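Local coordinates for endonuclease and methylase LlaGI (PDB 5FFJ), which acts as a single-chain Type ISP restriction-modification enzyme that recognises a DNA sequence, probably methylates adenine and probably uses ATP-driven translocation to direct cleavage, at residues V710-H715 / E1014-I1019. Numbering follows the deposited sequence.
Sequences VDFIVH and ESILNI
The carbonyl oxygen of Glu-1014 is turned onto the flank of helix 707-725, where, between these segments, it meets carbon and the carbonyl oxygen of Phe-712, an acceptor like itself. Its clearest partner is the alpha carbon of Phe-712: a CA-H...O contact with CA to O at 3.3 Å and 149° at the hydrogen. The CB of His-715, one helical turn on, adjoins the same oxygen.

Phe-712 has CG anti to its backbone N (chi1 -179°), which sends the ring out along the 1014-1019 loop. CE1 comes to 3.6 Å from the carbonyl O of Ser-1015, while CE2 lies 3.6 Å from CG2 of Ile-1016, whose side chain crosses at about a right angle. Near the ring plane, CG1 of Ile-1019 approaches CZ more loosely, at 4.4 Å. Ile-979 of strand 977-984 also packs on Phe-712.

On the outer side, His-715 and Glu-1014 run side by side in the same direction, ND1 of the ring 3.3 Å from CB of the glutamate. The 68° between imidazole and carboxylate planes argues against a parallel stack; CB lies along the ring's ND1-CE1 side. The histidine also stacks on Tyr-753.

The loop is shaped by an ST turn, Leu-1017 N donating nearly straight to Ser-1015 OG at 3.0 Å, within a type I beta turn from Ser-1015 to Asn-1018. The same OG is hydrogen-bonded to Asp-719, tying the turn to the helix. Such packing beside a mixed sheet joins an early helix to the connection into edge strand 1022-1024, nearly 300 residues apart in sequence, consistent with a Rossmann-like methyltransferase fold.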
ATOM      1  N   VAL A 710     -16.190 -15.941  -3.899  1.00 75.40           N
ATOM      2  CA  VAL A 710     -16.583 -16.443  -2.586  1.00 71.97           C
ATOM      3  C   VAL A 710     -17.710 -17.465  -2.715  1.00 72.05           C
ATOM      4  O   VAL A 710     -17.646 -18.544  -2.127  1.00 73.24           O
ATOM      5  CB  VAL A 710     -17.028 -15.285  -1.659  1.00 70.99           C
ATOM      6  CG1 VAL A 710     -17.516 -15.812  -0.310  1.00 71.01           C
ATOM      7  CG2 VAL A 710     -15.886 -14.295  -1.453  1.00 78.50           C
ATOM      8  N   ASP A 711     -18.731 -17.121  -3.493  1.00 74.01           N
ATOM      9  CA  ASP A 711     -19.866 -18.009  -3.712  1.00 82.26           C
ATOM     10  C   ASP A 711     -19.436 -19.310  -4.378  1.00 74.95           C
ATOM     11  O   ASP A 711     -20.002 -20.370  -4.107  1.00 80.22           O
ATOM     12  CB  ASP A 711     -20.930 -17.320  -4.574  1.00 74.60           C
ATOM     13  CG  ASP A 711     -21.840 -16.411  -3.767  1.00 86.72           C
ATOM     14  OD1 ASP A 711     -21.437 -15.979  -2.667  1.00 82.60           O
ATOM     15  OD2 ASP A 711     -22.962 -16.129  -4.238  1.00 93.22           O
ATOM     16  N   PHE A 712     -18.435 -19.228  -5.248  1.00 63.03           N
ATOM     17  CA  PHE A 712     -18.035 -20.380  -6.047  1.00 67.30           C
ATOM     18  C   PHE A 712     -17.534 -21.537  -5.187  1.00 82.78           C
ATOM     19  O   PHE A 712     -17.886 -22.691  -5.438  1.00 90.62           O
ATOM     20  CB  PHE A 712     -16.955 -19.995  -7.060  1.00 71.61           C
ATOM     21  CG  PHE A 712     -16.512 -21.140  -7.929  1.00 70.14           C
ATOM     22  CD1 PHE A 712     -17.187 -21.442  -9.100  1.00 66.44           C
ATOM     23  CD2 PHE A 712     -15.427 -21.921  -7.568  1.00 68.26           C
ATOM     24  CE1 PHE A 712     -16.783 -22.499  -9.898  1.00 76.05           C
ATOM     25  CE2 PHE A 712     -15.020 -22.977  -8.360  1.00 72.30           C
ATOM     26  CZ  PHE A 712     -15.699 -23.266  -9.527  1.00 77.92           C
ATOM     27  N   ILE A 713     -16.715 -21.238  -4.181  1.00 79.08           N
ATOM     28  CA  ILE A 713     -16.129 -22.298  -3.368  1.00 86.70           C
ATOM     29  C   ILE A 713     -17.119 -22.825  -2.335  1.00 88.24           C
ATOM     30  O   ILE A 713     -17.028 -23.977  -1.924  1.00105.47           O
ATOM     31  CB  ILE A 713     -14.838 -21.840  -2.646  1.00 90.64           C
ATOM     32  CG1 ILE A 713     -15.112 -20.709  -1.651  1.00 86.82           C
ATOM     33  CG2 ILE A 713     -13.801 -21.404  -3.658  1.00 93.56           C
ATOM     34  CD1 ILE A 713     -13.990 -20.523  -0.655  1.00 86.40           C
ATOM     35  N   VAL A 714     -18.058 -21.983  -1.912  1.00 81.31           N
ATOM     36  CA  VAL A 714     -19.091 -22.413  -0.974  1.00 84.68           C
ATOM     37  C   VAL A 714     -19.922 -23.535  -1.590  1.00 82.97           C
ATOM     38  O   VAL A 714     -20.074 -24.602  -0.994  1.00 83.75           O
ATOM     39  CB  VAL A 714     -20.007 -21.245  -0.570  1.00 80.68           C
ATOM     40  CG1 VAL A 714     -21.218 -21.752   0.205  1.00 83.51           C
ATOM     41  CG2 VAL A 714     -19.238 -20.233   0.267  1.00 78.05           C
ATOM     42  N   HIS A 715     -20.469 -23.281  -2.777  1.00 85.93           N
ATOM     43  CA  HIS A 715     -21.154 -24.313  -3.544  1.00 84.88           C
ATOM     44  C   HIS A 715     -20.237 -25.510  -3.764  1.00 89.86           C
ATOM     45  O   HIS A 715     -20.653 -26.661  -3.632  1.00 93.52           O
ATOM     46  CB  HIS A 715     -21.610 -23.773  -4.899  1.00 83.35           C
ATOM     47  CG  HIS A 715     -22.740 -22.794  -4.826  1.00 96.95           C
ATOM     48  ND1 HIS A 715     -23.751 -22.757  -5.762  1.00 99.61           N
ATOM     49  CD2 HIS A 715     -23.011 -21.803  -3.942  1.00 95.21           C
ATOM     50  CE1 HIS A 715     -24.601 -21.795  -5.453  1.00104.08           C
ATOM     51  NE2 HIS A 715     -24.175 -21.200  -4.354  1.00 93.31           N
ATOM     52  N   GLU A1014     -21.504 -22.023 -10.730  1.00 88.05           N
ATOM     53  CA  GLU A1014     -21.450 -21.725  -9.307  1.00 83.85           C
ATOM     54  C   GLU A1014     -20.593 -22.741  -8.562  1.00 79.87           C
ATOM     55  O   GLU A1014     -20.211 -22.510  -7.419  1.00 81.68           O
ATOM     56  CB  GLU A1014     -22.865 -21.693  -8.719  1.00102.21           C
ATOM     57  CG  GLU A1014     -23.763 -20.622  -9.325  1.00102.76           C
ATOM     58  CD  GLU A1014     -25.134 -21.147  -9.705  1.00113.32           C
ATOM     59  OE1 GLU A1014     -25.433 -21.204 -10.918  1.00101.87           O
ATOM     60  OE2 GLU A1014     -25.912 -21.500  -8.794  1.00111.46           O
ATOM     61  N   SER A1015     -20.281 -23.859  -9.214  1.00 68.19           N
ATOM     62  CA  SER A1015     -19.600 -24.960  -8.538  1.00 85.67           C
ATOM     63  C   SER A1015     -18.601 -25.707  -9.421  1.00 85.48           C
ATOM     64  O   SER A1015     -18.588 -25.561 -10.644  1.00 91.12           O
ATOM     65  CB  SER A1015     -20.641 -25.941  -7.992  1.00 92.35           C
ATOM     66  OG  SER A1015     -20.073 -27.215  -7.743  1.00 96.77           O
ATOM     67  N   ILE A1016     -17.767 -26.510  -8.766  1.00 78.78           N
ATOM     68  CA  ILE A1016     -16.754 -27.327  -9.430  1.00 86.69           C
ATOM     69  C   ILE A1016     -17.335 -28.583 -10.077  1.00 90.38           C
ATOM     70  O   ILE A1016     -16.611 -29.358 -10.701  1.00 91.49           O
ATOM     71  CB  ILE A1016     -15.644 -27.742  -8.437  1.00 91.25           C
ATOM     72  CG1 ILE A1016     -16.233 -28.429  -7.197  1.00 81.25           C
ATOM     73  CG2 ILE A1016     -14.816 -26.525  -8.039  1.00 90.83           C
ATOM     74  CD1 ILE A1016     -15.950 -29.903  -7.135  1.00 92.53           C
ATOM     75  N   LEU A1017     -18.640 -28.783  -9.928  1.00100.52           N
ATOM     76  CA  LEU A1017     -19.319 -29.897 -10.580  1.00 97.51           C
ATOM     77  C   LEU A1017     -19.479 -29.630 -12.075  1.00 97.39           C
ATOM     78  O   LEU A1017     -19.532 -30.562 -12.879  1.00 97.82           O
ATOM     79  CB  LEU A1017     -20.691 -30.141  -9.944  1.00 99.60           C
ATOM     80  CG  LEU A1017     -20.754 -30.977  -8.661  1.00100.64           C
ATOM     81  CD1 LEU A1017     -19.679 -30.579  -7.660  1.00 97.84           C
ATOM     82  CD2 LEU A1017     -22.135 -30.843  -8.033  1.00 87.42           C
ATOM     83  N   ASN A1018     -19.540 -28.352 -12.437  1.00100.55           N
ATOM     84  CA  ASN A1018     -19.850 -27.948 -13.806  1.00101.07           C
ATOM     85  C   ASN A1018     -18.620 -27.620 -14.653  1.00 92.38           C
ATOM     86  O   ASN A1018     -18.750 -27.233 -15.816  1.00 89.00           O
ATOM     87  CB  ASN A1018     -20.791 -26.742 -13.779  1.00 97.99           C
ATOM     88  CG  ASN A1018     -22.175 -27.097 -13.269  1.00 97.41           C
ATOM     89  OD1 ASN A1018     -23.068 -27.429 -14.048  1.00 91.27           O
ATOM     90  ND2 ASN A1018     -22.357 -27.037 -11.955  1.00 93.07           N
ATOM     91  N   ILE A1019     -17.431 -27.783 -14.079  1.00 91.32           N
ATOM     92  CA  ILE A1019     -16.189 -27.529 -14.804  1.00 92.49           C
ATOM     93  C   ILE A1019     -15.679 -28.793 -15.490  1.00 96.83           C
ATOM     94  O   ILE A1019     -15.695 -29.877 -14.906  1.00 98.06           O
ATOM     95  CB  ILE A1019     -15.081 -26.994 -13.866  1.00 90.56           C
ATOM     96  CG1 ILE A1019     -15.481 -25.639 -13.271  1.00 89.01           C
ATOM     97  CG2 ILE A1019     -13.747 -26.880 -14.608  1.00 78.75           C
ATOM     98  CD1 ILE A1019     -15.620 -24.514 -14.286  1.00 96.50           C
TER